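Local coordinates for protein N-acetylglucosamine 2-epimerase (Xylella fastidiosa, PDB 3GT5) that probably acts as a sugar isomerase of the N-acylglucosamine 2-epimerase family, interconverting epimers of N-acylated or related sugars, at residues G32-F37 / Y44-R49; F37-S42 / D367-A372; G352-L357 / K374-T379. All blocks are in the same frame, centred on the assembly; numbering follows the deposited sequence.

Interaction 1 of 3, residues G32-F37 / Y44-R49; sequences GFFHYF and YNATHR
Y36 and Y44 meet ring against ring in the small antiparallel hairpin of strands 36-37 and 43-45, a peripheral element of the (alpha/alpha)6-barrel fold known for the N-acylglucosamine 2-epimerase family. Followed outward, the Y36 side chain first places CB above the middle of the Y44 ring, 3.7 Å from the Y44 centroid, which meets the criteria for a CH-pi contact. Y36 CG then meets N45 CB. CD1 comes next, 3.5 Å from Y44 OH, and the two rings form an offset edge-to-face pair with planes 70° apart. On the other rim, Y36 CD2 lies 3.8 Å from N45 CB, and the N45 amide stacks on a face of the Y36 ring with planes 24° apart. That amide has its CG anti to the backbone N (chi1 -177°), and OD1 is gripped by the backbone N-H of H48, an Asx motif that restrains the carboxamide. Further out, Y36 CE2 approaches H48 O at 3.5 Å, edge-on. The tip closes with a hydrogen bond, Y36 OH to H48 ND1 at 3.0 Å, while E106 takes the other ring nitrogen of H48. Beside this aromatic cluster R49 CD sits over the H35 ring, 3.6 Å from its centroid; R49 is salt-bridged to D28, and H35 ND1 is bonded to the backbone N of H50. A water joins H35 N, N45 O and H48 O, lying 2.7 Å from H48 O.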
loop_
_atom_site.group_PDB
_atom_site.type_symbol
_atom_site.label_atom_id
_atom_site.label_comp_id
_atom_site.label_asym_id
_atom_site.label_seq_id
_atom_site.Cartn_x
_atom_site.Cartn_y
_atom_site.Cartn_z
ATOM N N GLY A 32 0.597 -19.567 -8.282
ATOM C CA GLY A 32 0.311 -18.371 -7.487
ATOM C C GLY A 32 -0.389 -18.664 -6.164
ATOM O O GLY A 32 -0.229 -19.751 -5.571
ATOM N N PHE A 33 -1.209 -17.701 -5.743
ATOM C CA PHE A 33 -1.921 -17.746 -4.480
ATOM C C PHE A 33 -3.412 -17.593 -4.712
ATOM O O PHE A 33 -3.841 -16.953 -5.691
ATOM C CB PHE A 33 -1.429 -16.613 -3.565
ATOM C CG PHE A 33 0.047 -16.586 -3.370
ATOM C CD1 PHE A 33 0.679 -17.433 -2.453
ATOM C CD2 PHE A 33 0.837 -15.755 -4.130
ATOM C CE1 PHE A 33 2.098 -17.372 -2.269
ATOM C CE2 PHE A 33 2.221 -15.738 -3.984
ATOM C CZ PHE A 33 2.842 -16.546 -3.043
ATOM N N PHE A 34 -4.205 -18.153 -3.800
ATOM C CA PHE A 34 -5.635 -17.865 -3.751
ATOM C C PHE A 34 -5.779 -16.434 -3.192
ATOM O O PHE A 34 -4.992 -15.996 -2.327
ATOM C CB PHE A 34 -6.378 -18.853 -2.863
ATOM C CG PHE A 34 -6.206 -20.274 -3.285
ATOM C CD1 PHE A 34 -6.828 -20.750 -4.458
ATOM C CD2 PHE A 34 -5.419 -21.145 -2.538
ATOM C CE1 PHE A 34 -6.661 -22.082 -4.869
ATOM C CE2 PHE A 34 -5.249 -22.477 -2.963
ATOM C CZ PHE A 34 -5.881 -22.932 -4.124
ATOM N N HIS A 35 -6.779 -15.711 -3.670
ATOM C CA HIS A 35 -6.923 -14.281 -3.355
ATOM C C HIS A 35 -8.185 -13.878 -2.566
ATOM O O HIS A 35 -8.356 -12.706 -2.262
ATOM C CB HIS A 35 -6.839 -13.461 -4.648
ATOM C CG HIS A 35 -5.511 -13.554 -5.325
ATOM N ND1 HIS A 35 -5.278 -13.040 -6.580
ATOM C CD2 HIS A 35 -4.341 -14.102 -4.921
ATOM C CE1 HIS A 35 -4.018 -13.251 -6.914
ATOM N NE2 HIS A 35 -3.416 -13.871 -5.915
ATOM N N TYR A 36 -9.059 -14.835 -2.228
ATOM C CA TYR A 36 -10.309 -14.521 -1.542
ATOM C C TYR A 36 -10.490 -15.435 -0.325
ATOM O O TYR A 36 -10.656 -16.663 -0.480
ATOM C CB TYR A 36 -11.483 -14.689 -2.509
ATOM C CG TYR A 36 -11.555 -13.671 -3.648
ATOM C CD1 TYR A 36 -12.367 -12.541 -3.563
ATOM C CD2 TYR A 36 -10.839 -13.862 -4.809
ATOM C CE1 TYR A 36 -12.452 -11.633 -4.601
ATOM C CE2 TYR A 36 -10.904 -12.959 -5.852
ATOM C CZ TYR A 36 -11.731 -11.852 -5.742
ATOM O OH TYR A 36 -11.808 -10.981 -6.790
ATOM N N PHE A 37 -10.400 -14.848 0.870
ATOM C CA PHE A 37 -10.444 -15.594 2.126
ATOM C C PHE A 37 -11.531 -15.099 3.062
ATOM O O PHE A 37 -11.704 -13.877 3.302
ATOM C CB PHE A 37 -9.139 -15.485 2.916
ATOM C CG PHE A 37 -7.896 -15.869 2.139
ATOM C CD1 PHE A 37 -7.268 -17.073 2.376
ATOM C CD2 PHE A 37 -7.323 -15.000 1.208
ATOM C CE1 PHE A 37 -6.137 -17.425 1.678
ATOM C CE2 PHE A 37 -6.175 -15.362 0.516
ATOM C CZ PHE A 37 -5.596 -16.567 0.737
ATOM N N TYR A 44 -13.048 -18.628 -0.679
ATOM C CA TYR A 44 -14.415 -18.482 -1.208
ATOM C C TYR A 44 -14.491 -18.191 -2.682
ATOM O O TYR A 44 -15.588 -18.141 -3.243
ATOM C CB TYR A 44 -15.219 -17.457 -0.393
ATOM C CG TYR A 44 -14.894 -15.980 -0.519
ATOM C CD1 TYR A 44 -15.420 -15.205 -1.555
ATOM C CD2 TYR A 44 -14.155 -15.320 0.479
ATOM C CE1 TYR A 44 -15.172 -13.833 -1.612
ATOM C CE2 TYR A 44 -13.914 -13.961 0.416
ATOM C CZ TYR A 44 -14.410 -13.232 -0.614
ATOM O OH TYR A 44 -14.146 -11.879 -0.635
ATOM N N ASN A 45 -13.340 -17.979 -3.317
ATOM C CA ASN A 45 -13.275 -17.865 -4.765
ATOM C C ASN A 45 -11.863 -18.270 -5.109
ATOM O O ASN A 45 -10.931 -17.531 -4.796
ATOM C CB ASN A 45 -13.549 -16.442 -5.240
ATOM C CG ASN A 45 -13.557 -16.314 -6.756
ATOM O OD1 ASN A 45 -12.761 -16.942 -7.468
ATOM N ND2 ASN A 45 -14.457 -15.484 -7.263
ATOM N N ALA A 46 -11.692 -19.452 -5.680
ATOM C CA ALA A 46 -10.361 -19.996 -5.938
ATOM C C ALA A 46 -9.863 -19.677 -7.336
ATOM O O ALA A 46 -8.676 -19.800 -7.599
ATOM C CB ALA A 46 -10.335 -21.537 -5.724
ATOM N N THR A 47 -10.774 -19.310 -8.231
ATOM C CA THR A 47 -10.448 -19.147 -9.635
ATOM C C THR A 47 -10.096 -17.698 -10.059
ATOM O O THR A 47 -9.337 -17.498 -11.015
ATOM C CB THR A 47 -11.606 -19.671 -10.504
ATOM O OG1 THR A 47 -11.223 -19.637 -11.883
ATOM C CG2 THR A 47 -12.854 -18.887 -10.326
ATOM N N HIS A 48 -10.683 -16.706 -9.420
ATOM C CA HIS A 48 -10.453 -15.317 -9.823
ATOM C C HIS A 48 -9.162 -14.820 -9.162
ATOM O O HIS A 48 -8.993 -15.001 -7.944
ATOM C CB HIS A 48 -11.600 -14.405 -9.420
ATOM C CG HIS A 48 -11.586 -13.091 -10.148
ATOM N ND1 HIS A 48 -11.109 -11.922 -9.599
ATOM C CD2 HIS A 48 -11.951 -12.785 -11.421
ATOM C CE1 HIS A 48 -11.181 -10.954 -10.502
ATOM N NE2 HIS A 48 -11.688 -11.454 -11.615
ATOM N N ARG A 49 -8.274 -14.208 -9.959
ATOM C CA ARG A 49 -7.002 -13.678 -9.450
ATOM C C ARG A 49 -6.783 -12.214 -9.879
ATOM O O ARG A 49 -7.179 -11.782 -10.975
ATOM C CB ARG A 49 -5.821 -14.550 -9.906
ATOM C CG ARG A 49 -5.896 -16.033 -9.500
ATOM C CD ARG A 49 -5.764 -16.280 -7.996
ATOM N NE ARG A 49 -6.116 -17.683 -7.745
ATOM C CZ ARG A 49 -5.292 -18.724 -7.851
ATOM N NH1 ARG A 49 -4.016 -18.591 -8.172
ATOM N NH2 ARG A 49 -5.781 -19.949 -7.661
HETATM O O HOH W 1 -8.540 -16.771 -5.957
#

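Interaction 2 of 3, residues F37-S42 / D367-A372; sequences FRDDGS and DEKSPA
F37 and S370 pair through both backbone groups: F37 N donates to S370 O at 2.9 Å, and S370 N returns the bond to F37 O at 3.0 Å, nearly straight at 174°. The F37 ring brings its edge to the same carbonyl, with S370 O near the ring plane. S370 OG is turned to other partners, Y22 and K374. K369 and S370 both face F37, which defines a classic beta bulge on a single antiparallel bridge; it joins the turn of the N-terminal hairpin to the loop before helix 377-387 of the (alpha/alpha)6 barrel. The K369 side chain leaves with CG anti to the backbone N (chi1 177°) and bends at chi3 (-85°), which turns CE toward D39; NZ then lies 2.8 Å from D39 O, in the carbonyl plane on a lone pair. The same ammonium has a salt bridge with D348 and a bond to G352 O. D39 N in turn donates to D367 O at 2.8 Å. D39 crosses K369 obliquely, its OD1 3.4 Å from K369 CB, while OD2 is salt-bridged to K364. R38 runs extended beside D367, both pointing the same way: R38 CD is 3.3 Å from D367 OD2, but R38 NE to D367 OD2 is a long salt bridge of 3.9 Å. R38 NH1 donates to S42 OG, which lies in the guanidinium plane and also bonds D40 OD1.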
loop_
_atom_site.group_PDB
_atom_site.type_symbol
_atom_site.label_atom_id
_atom_site.label_comp_id
_atom_site.label_asym_id
_atom_site.label_seq_id
_atom_site.Cartn_x
_atom_site.Cartn_y
_atom_site.Cartn_z
ATOM N N PHE A 37 -10.400 -14.848 0.870
ATOM C CA PHE A 37 -10.444 -15.594 2.126
ATOM C C PHE A 37 -11.531 -15.099 3.062
ATOM O O PHE A 37 -11.704 -13.877 3.302
ATOM C CB PHE A 37 -9.139 -15.485 2.916
ATOM C CG PHE A 37 -7.896 -15.869 2.139
ATOM C CD1 PHE A 37 -7.268 -17.073 2.376
ATOM C CD2 PHE A 37 -7.323 -15.000 1.208
ATOM C CE1 PHE A 37 -6.137 -17.425 1.678
ATOM C CE2 PHE A 37 -6.175 -15.362 0.516
ATOM C CZ PHE A 37 -5.596 -16.567 0.737
ATOM N N ARG A 38 -12.265 -16.056 3.641
ATOM C CA ARG A 38 -13.157 -15.769 4.741
ATOM C C ARG A 38 -12.425 -15.580 6.076
ATOM O O ARG A 38 -11.227 -15.868 6.183
ATOM C CB ARG A 38 -14.177 -16.911 4.930
ATOM C CG ARG A 38 -15.066 -17.147 3.751
ATOM C CD ARG A 38 -16.180 -18.175 4.075
ATOM N NE ARG A 38 -16.965 -18.432 2.882
ATOM C CZ ARG A 38 -16.748 -19.415 2.004
ATOM N NH1 ARG A 38 -15.760 -20.291 2.153
ATOM N NH2 ARG A 38 -17.544 -19.520 0.943
ATOM N N ASP A 39 -13.159 -15.136 7.098
ATOM C CA ASP A 39 -12.585 -14.886 8.415
ATOM C C ASP A 39 -11.831 -16.097 8.934
ATOM O O ASP A 39 -10.819 -15.944 9.588
ATOM C CB ASP A 39 -13.651 -14.513 9.441
ATOM C CG ASP A 39 -14.191 -13.081 9.289
ATOM O OD1 ASP A 39 -13.558 -12.225 8.642
ATOM O OD2 ASP A 39 -15.262 -12.780 9.876
ATOM N N ASP A 40 -12.358 -17.288 8.671
ATOM C CA ASP A 40 -11.760 -18.512 9.210
ATOM C C ASP A 40 -10.684 -19.091 8.316
ATOM O O ASP A 40 -10.163 -20.166 8.594
ATOM C CB ASP A 40 -12.833 -19.562 9.515
ATOM C CG ASP A 40 -13.605 -20.007 8.265
ATOM O OD1 ASP A 40 -13.209 -19.726 7.107
ATOM O OD2 ASP A 40 -14.649 -20.667 8.455
ATOM N N GLY A 41 -10.363 -18.388 7.236
ATOM C CA GLY A 41 -9.281 -18.818 6.345
ATOM C C GLY A 41 -9.709 -19.626 5.151
ATOM O O GLY A 41 -8.892 -19.899 4.279
ATOM N N SER A 42 -10.987 -19.989 5.072
ATOM C CA SER A 42 -11.450 -20.787 3.957
ATOM C C SER A 42 -11.475 -19.929 2.686
ATOM O O SER A 42 -11.605 -18.683 2.767
ATOM C CB SER A 42 -12.803 -21.446 4.269
ATOM O OG SER A 42 -13.813 -20.538 4.581
ATOM N N ASP A 367 -18.251 -11.836 6.498
ATOM C CA ASP A 367 -17.103 -12.689 6.861
ATOM C C ASP A 367 -15.990 -12.693 5.790
ATOM O O ASP A 367 -15.106 -13.559 5.806
ATOM C CB ASP A 367 -17.579 -14.138 7.072
ATOM C CG ASP A 367 -18.016 -14.816 5.751
ATOM O OD1 ASP A 367 -18.233 -14.115 4.721
ATOM O OD2 ASP A 367 -18.133 -16.067 5.736
ATOM N N GLU A 368 -16.040 -11.738 4.868
ATOM C CA GLU A 368 -15.042 -11.633 3.792
ATOM C C GLU A 368 -13.814 -10.852 4.253
ATOM O O GLU A 368 -13.659 -9.680 3.968
ATOM C CB GLU A 368 -15.684 -11.019 2.553
ATOM C CG GLU A 368 -16.762 -11.932 2.006
ATOM C CD GLU A 368 -17.464 -11.415 0.742
ATOM O OE1 GLU A 368 -17.194 -10.309 0.246
ATOM O OE2 GLU A 368 -18.343 -12.141 0.237
ATOM N N LYS A 369 -12.953 -11.532 5.010
ATOM C CA LYS A 369 -11.792 -10.936 5.623
ATOM C C LYS A 369 -10.830 -10.342 4.616
ATOM O O LYS A 369 -10.373 -9.226 4.788
ATOM C CB LYS A 369 -11.028 -11.965 6.452
ATOM C CG LYS A 369 -9.732 -11.464 7.080
ATOM C CD LYS A 369 -9.206 -12.450 8.089
ATOM C CE LYS A 369 -9.798 -12.319 9.475
ATOM N NZ LYS A 369 -9.501 -13.535 10.293
ATOM N N SER A 370 -10.516 -11.116 3.598
ATOM C CA SER A 370 -9.508 -10.700 2.626
ATOM C C SER A 370 -9.991 -11.045 1.233
ATOM O O SER A 370 -9.648 -12.080 0.684
ATOM C CB SER A 370 -8.170 -11.372 2.864
ATOM O OG SER A 370 -7.632 -11.035 4.095
ATOM N N PRO A 371 -10.747 -10.132 0.624
ATOM C CA PRO A 371 -11.019 -10.256 -0.803
ATOM C C PRO A 371 -9.779 -9.866 -1.621
ATOM O O PRO A 371 -8.776 -9.410 -1.070
ATOM C CB PRO A 371 -12.186 -9.286 -1.031
ATOM C CG PRO A 371 -12.290 -8.438 0.222
ATOM C CD PRO A 371 -11.271 -8.882 1.202
ATOM N N ALA A 372 -9.878 -10.016 -2.926
ATOM C CA ALA A 372 -8.808 -9.658 -3.861
ATOM C C ALA A 372 -8.350 -8.250 -3.582
ATOM O O ALA A 372 -9.164 -7.343 -3.377
ATOM C CB ALA A 372 -9.300 -9.774 -5.287
#

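Interaction 3 of 3, residues G352-L357 / K374-T379; sequences GAWYRL and KTDYHT
W354 and T379 make the close-packed side of this contact, tip to tip, where the loop before strand 357-358 meets the first turn of helix 377-387, the last helix of the (alpha/alpha)6 barrel. T379 CG2 lies over a face of the indole, 3.5 Å from the centroid of the five-membered ring and 11° off its normal, a CH-pi contact. Next to it D376, at the N-cap position but making no capping bond with its side chain, spends its carboxylate on other partners. D376 OD1 accepts from W354 N at 3.2 Å, on the syn side, and from T379 OG1 through its anti lone pair at 2.8 Å; two donors thus fix its rotation and hold T379 against the ring. D376 OD2 takes K374 NZ in a 2.7 Å salt bridge and is also bonded to Y22 OH. The K374 chain is extended until chi4 (-59°) swings NZ to W354 O, 2.8 Å away, so the buried ammonium is shared between a carboxylate and a carbonyl, with S370 OG and K369 O as further acceptors. The indole NE1 is bonded to H14. By contrast, the other side is looser and mostly apolar: Y355 turns away, and R356, partly exposed, meets K374 through its aliphatic part alone before its guanidinium leads off across L357. There the closest approach is R356 CB to K374 CD, at 3.9 Å.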
loop_
_atom_site.group_PDB
_atom_site.type_symbol
_atom_site.label_atom_id
_atom_site.label_comp_id
_atom_site.label_asym_id
_atom_site.label_seq_id
_atom_site.Cartn_x
_atom_site.Cartn_y
_atom_site.Cartn_z
ATOM N N GLY A 352 -6.567 -14.692 13.384
ATOM C CA GLY A 352 -5.425 -13.873 12.968
ATOM C C GLY A 352 -5.755 -13.056 11.724
ATOM O O GLY A 352 -6.761 -13.317 11.023
ATOM N N ALA A 353 -4.892 -12.050 11.483
ATOM C CA ALA A 353 -5.005 -11.098 10.380
ATOM C C ALA A 353 -6.098 -10.116 10.794
ATOM O O ALA A 353 -6.714 -10.282 11.841
ATOM C CB ALA A 353 -5.288 -11.799 9.058
ATOM N N TRP A 354 -6.287 -9.047 10.026
ATOM C CA TRP A 354 -7.248 -8.015 10.370
ATOM C C TRP A 354 -8.515 -8.155 9.540
ATOM O O TRP A 354 -8.496 -8.659 8.401
ATOM C CB TRP A 354 -6.664 -6.615 10.064
ATOM C CG TRP A 354 -5.499 -6.114 10.908
ATOM C CD1 TRP A 354 -4.397 -6.823 11.344
ATOM C CD2 TRP A 354 -5.264 -4.756 11.306
ATOM N NE1 TRP A 354 -3.541 -6.001 12.004
ATOM C CE2 TRP A 354 -4.032 -4.724 11.990
ATOM C CE3 TRP A 354 -5.961 -3.566 11.131
ATOM C CZ2 TRP A 354 -3.521 -3.560 12.531
ATOM C CZ3 TRP A 354 -5.446 -2.416 11.658
ATOM C CH2 TRP A 354 -4.249 -2.407 12.353
ATOM N N TYR A 355 -9.644 -7.721 10.108
ATOM C CA TYR A 355 -10.853 -7.554 9.305
ATOM C C TYR A 355 -10.602 -6.449 8.307
ATOM O O TYR A 355 -9.814 -5.564 8.599
ATOM C CB TYR A 355 -12.058 -7.217 10.152
ATOM C CG TYR A 355 -12.301 -8.232 11.252
ATOM C CD1 TYR A 355 -12.472 -9.564 10.953
ATOM C CD2 TYR A 355 -12.348 -7.833 12.585
ATOM C CE1 TYR A 355 -12.699 -10.514 11.983
ATOM C CE2 TYR A 355 -12.564 -8.748 13.618
ATOM C CZ TYR A 355 -12.742 -10.102 13.286
ATOM O OH TYR A 355 -12.954 -11.019 14.287
ATOM N N ARG A 356 -11.240 -6.506 7.133
ATOM C CA ARG A 356 -11.049 -5.433 6.147
ATOM C C ARG A 356 -11.679 -4.091 6.593
ATOM O O ARG A 356 -11.050 -3.042 6.514
ATOM C CB ARG A 356 -11.517 -5.838 4.761
ATOM C CG ARG A 356 -11.242 -4.805 3.660
ATOM C CD ARG A 356 -11.632 -5.288 2.276
ATOM N NE ARG A 356 -13.084 -5.172 2.067
ATOM C CZ ARG A 356 -13.712 -4.111 1.565
ATOM N NH1 ARG A 356 -15.036 -4.142 1.439
ATOM N NH2 ARG A 356 -13.046 -3.027 1.167
ATOM N N LEU A 357 -12.918 -4.117 7.075
ATOM C CA LEU A 357 -13.562 -2.910 7.497
ATOM C C LEU A 357 -14.682 -3.180 8.488
ATOM O O LEU A 357 -15.150 -4.307 8.613
ATOM C CB LEU A 357 -14.100 -2.151 6.277
ATOM C CG LEU A 357 -15.406 -2.650 5.661
ATOM C CD1 LEU A 357 -15.918 -1.610 4.619
ATOM C CD2 LEU A 357 -15.195 -3.998 5.037
ATOM N N LYS A 374 -6.491 -7.560 -0.823
ATOM C CA LYS A 374 -6.038 -7.556 0.595
ATOM C C LYS A 374 -5.238 -8.792 0.919
ATOM O O LYS A 374 -5.728 -9.903 0.751
ATOM C CB LYS A 374 -7.220 -7.450 1.555
ATOM C CG LYS A 374 -6.876 -7.667 3.004
ATOM C CD LYS A 374 -7.966 -7.110 3.944
ATOM C CE LYS A 374 -7.673 -7.263 5.401
ATOM N NZ LYS A 374 -7.470 -8.681 5.841
ATOM N N THR A 375 -4.011 -8.590 1.380
ATOM C CA THR A 375 -3.154 -9.667 1.809
ATOM C C THR A 375 -2.591 -9.371 3.167
ATOM O O THR A 375 -1.736 -10.103 3.644
ATOM C CB THR A 375 -1.984 -9.941 0.819
ATOM O OG1 THR A 375 -1.020 -8.894 0.956
ATOM C CG2 THR A 375 -2.504 -10.023 -0.577
ATOM N N ASP A 376 -3.085 -8.323 3.827
ATOM C CA ASP A 376 -2.434 -7.753 5.021
ATOM C C ASP A 376 -0.978 -7.277 4.790
ATOM O O ASP A 376 -0.175 -7.163 5.722
ATOM C CB ASP A 376 -2.560 -8.723 6.226
ATOM C CG ASP A 376 -3.965 -8.699 6.826
ATOM O OD1 ASP A 376 -4.166 -7.989 7.834
ATOM O OD2 ASP A 376 -4.853 -9.347 6.266
ATOM N N TYR A 377 -0.644 -7.019 3.534
ATOM C CA TYR A 377 0.527 -6.213 3.172
ATOM C C TYR A 377 0.529 -4.896 3.944
ATOM O O TYR A 377 1.561 -4.497 4.484
ATOM C CB TYR A 377 0.610 -6.021 1.616
ATOM C CG TYR A 377 0.960 -4.594 1.174
ATOM C CD1 TYR A 377 2.285 -4.190 0.961
ATOM C CD2 TYR A 377 -0.026 -3.683 0.983
ATOM C CE1 TYR A 377 2.587 -2.882 0.530
ATOM C CE2 TYR A 377 0.235 -2.400 0.570
ATOM C CZ TYR A 377 1.524 -1.988 0.361
ATOM O OH TYR A 377 1.681 -0.679 -0.035
ATOM N N HIS A 378 -0.621 -4.225 4.089
ATOM C CA HIS A 378 -0.629 -2.970 4.802
ATOM C C HIS A 378 -0.363 -3.150 6.296
ATOM O O HIS A 378 0.316 -2.296 6.893
ATOM C CB HIS A 378 -1.970 -2.228 4.707
ATOM C CG HIS A 378 -2.219 -1.540 3.417
ATOM N ND1 HIS A 378 -1.639 -0.336 3.091
ATOM C CD2 HIS A 378 -3.040 -1.858 2.387
ATOM C CE1 HIS A 378 -2.104 0.069 1.921
ATOM N NE2 HIS A 378 -2.948 -0.840 1.468
ATOM N N THR A 379 -0.903 -4.212 6.921
ATOM C CA THR A 379 -0.776 -4.328 8.367
ATOM C C THR A 379 0.592 -4.890 8.778
ATOM O O THR A 379 1.267 -4.363 9.665
ATOM C CB THR A 379 -1.938 -5.146 8.940
ATOM O OG1 THR A 379 -1.891 -6.480 8.408
ATOM C CG2 THR A 379 -3.221 -4.487 8.525
#

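From the N terminus, the chain first folds back on itself at interaction 1, closing the short hairpin between 32-37 and 44-49 within a few residues. The turn of that hairpin is then met by the far end of the chain: interaction 2 brings in 367-372, closing a loop of more than 300 residues that spans most of the helical barrel. Interactions 1 and 2 share F37 and cross along the sequence. Interaction 3 closes a small loop near the C terminus, and it crosses interaction 2, since 367-372 falls between 352-357 and 374-379; K369 touches both 352-357 and 374-379. The three together tie hairpin, late loops and final helix.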